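Local atomic coordinates of D-alanyl-D-alanine carboxypeptidase DacB2 (Mycobacterium tuberculosis H37Rv, PDB entry 4RYE), a protein that shows D,D-carboxypeptidase activity and probably removes the terminal D-alanine from peptidoglycan stem peptides in mycobacterial cell-wall metabolism. Residues 95-100 / 174-180. Sequence-based numbering, arbitrary orientation.
Sequences LDGLLL and ITAEPSA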
# COMPACT_ATOMS: atom_id res chain seq x y z
N LEU A 95 -7.17 -3.26 -11.22
CA LEU A 95 -6.38 -3.58 -10.03
C LEU A 95 -4.87 -3.57 -10.34
O LEU A 95 -4.07 -3.15 -9.50
CB LEU A 95 -6.79 -4.93 -9.43
CG LEU A 95 -8.07 -4.90 -8.60
CD1 LEU A 95 -8.57 -6.32 -8.33
CD2 LEU A 95 -7.82 -4.18 -7.30
N ASP A 96 -4.50 -4.03 -11.53
CA ASP A 96 -3.11 -3.94 -11.98
C ASP A 96 -2.69 -2.48 -12.09
O ASP A 96 -1.60 -2.11 -11.64
CB ASP A 96 -2.91 -4.61 -13.34
CG ASP A 96 -2.99 -6.13 -13.26
OD1 ASP A 96 -2.77 -6.68 -12.17
OD2 ASP A 96 -3.26 -6.77 -14.30
N GLY A 97 -3.54 -1.66 -12.70
CA GLY A 97 -3.28 -0.24 -12.82
C GLY A 97 -3.17 0.40 -11.45
O GLY A 97 -2.25 1.21 -11.19
N LEU A 98 -4.08 0.01 -10.56
CA LEU A 98 -4.08 0.51 -9.18
C LEU A 98 -2.80 0.19 -8.42
O LEU A 98 -2.21 1.06 -7.77
CB LEU A 98 -5.26 -0.08 -8.41
CG LEU A 98 -5.48 0.47 -7.00
CD1 LEU A 98 -6.04 1.88 -7.11
CD2 LEU A 98 -6.42 -0.43 -6.20
N LEU A 99 -2.38 -1.07 -8.50
CA LEU A 99 -1.31 -1.56 -7.64
C LEU A 99 0.09 -1.48 -8.24
O LEU A 99 1.06 -1.39 -7.49
CB LEU A 99 -1.62 -2.98 -7.19
CG LEU A 99 -2.88 -3.13 -6.32
CD1 LEU A 99 -3.08 -4.58 -5.97
CD2 LEU A 99 -2.80 -2.27 -5.06
N LEU A 100 0.20 -1.52 -9.56
CA LEU A 100 1.53 -1.45 -10.20
C LEU A 100 2.01 -0.03 -10.47
O LEU A 100 3.20 0.28 -10.32
CB LEU A 100 1.56 -2.26 -11.51
CG LEU A 100 1.95 -3.74 -11.40
CD1 LEU A 100 1.02 -4.48 -10.46
CD2 LEU A 100 1.94 -4.40 -12.77
N ILE A 174 -0.56 -10.06 -7.73
CA ILE A 174 -0.46 -8.75 -8.39
C ILE A 174 0.68 -7.90 -7.83
O ILE A 174 1.49 -7.36 -8.58
CB ILE A 174 -1.78 -7.96 -8.29
CG1 ILE A 174 -2.88 -8.67 -9.07
CG2 ILE A 174 -1.60 -6.53 -8.82
CD1 ILE A 174 -4.28 -8.14 -8.76
N THR A 175 0.74 -7.78 -6.50
CA THR A 175 1.71 -6.89 -5.87
C THR A 175 3.15 -7.34 -6.19
O THR A 175 4.10 -6.54 -6.16
CB THR A 175 1.44 -6.75 -4.34
OG1 THR A 175 2.18 -5.64 -3.81
CG2 THR A 175 1.81 -8.03 -3.59
N ALA A 176 3.29 -8.61 -6.54
CA ALA A 176 4.60 -9.17 -6.88
C ALA A 176 4.90 -9.26 -8.40
O ALA A 176 6.04 -9.52 -8.78
CB ALA A 176 4.78 -10.54 -6.22
N GLU A 177 3.89 -9.04 -9.25
CA GLU A 177 4.10 -9.03 -10.71
C GLU A 177 5.08 -7.95 -11.14
O GLU A 177 4.95 -6.80 -10.71
CB GLU A 177 2.79 -8.73 -11.47
CG GLU A 177 1.66 -9.73 -11.38
CD GLU A 177 0.37 -9.12 -11.92
OE1 GLU A 177 0.37 -7.90 -12.21
OE2 GLU A 177 -0.64 -9.84 -12.07
N PRO A 178 6.04 -8.30 -12.01
CA PRO A 178 6.93 -7.25 -12.51
C PRO A 178 6.23 -6.35 -13.52
O PRO A 178 6.63 -5.20 -13.70
CB PRO A 178 8.07 -8.03 -13.19
CG PRO A 178 7.46 -9.36 -13.55
CD PRO A 178 6.45 -9.65 -12.46
N SER A 179 5.17 -6.86 -14.15
CA SER A 179 4.51 -6.13 -15.22
C SER A 179 3.11 -6.66 -15.48
O SER A 179 2.74 -7.73 -14.99
CB SER A 179 5.33 -6.22 -16.51
OG SER A 179 5.44 -7.57 -16.94
N ALA A 180 2.33 -5.90 -16.24
CA ALA A 180 1.01 -6.34 -16.63
C ALA A 180 0.63 -5.67 -17.93
O ALA A 180 1.19 -4.63 -18.29
CB ALA A 180 -0.01 -6.00 -15.54
O HOH W 1 -2.01 -9.00 -15.02
O HOH W 2 1.19 -3.04 -4.80
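Leu95 meets Ile174 at the edge of a knob-into-hole contact, a textbook way for one helix to receive a side chain from another: CB of Leu95 lies 4.1 Å from CD1 of Ile174, and Asp96, Leu99 and Leu100 complete the hole. The carboxylate of Asp96 lies across Ile174, its OD1 3.6 Å from CG2. That same oxygen comes within 3.4 Å of Glu177 OE1, the two carboxylate planes turned 60° apart. Arg92 bridges both acids and probably offsets their repulsion, while a water gives one hydrogen to Asp96 OD2 and, weakly, another to Glu177 OE2. One turn on, Leu99 CD1 packs 3.8 Å from CG2 of Ile174, a branch anti to the Ile174 backbone N because chi1 (-66°) puts CG1 beside that nitrogen, and a second water links Leu99 O to Thr175 OG1. Leu100 splits its two methyls: CD1 rests against Ile174 CG2, whereas CD2 touches Ala180 CB at 3.7 Å. Helix 91-100 thus packs against the end of helix 169-176 and the start of strand 179-184, itself paired with strand 187-192. Helices 50-60 and 104-113 flank helix 91-100 through Leu95 and Leu98, and Leu98 touches Lys50, probably the active-site proton acceptor, as in related enzymes.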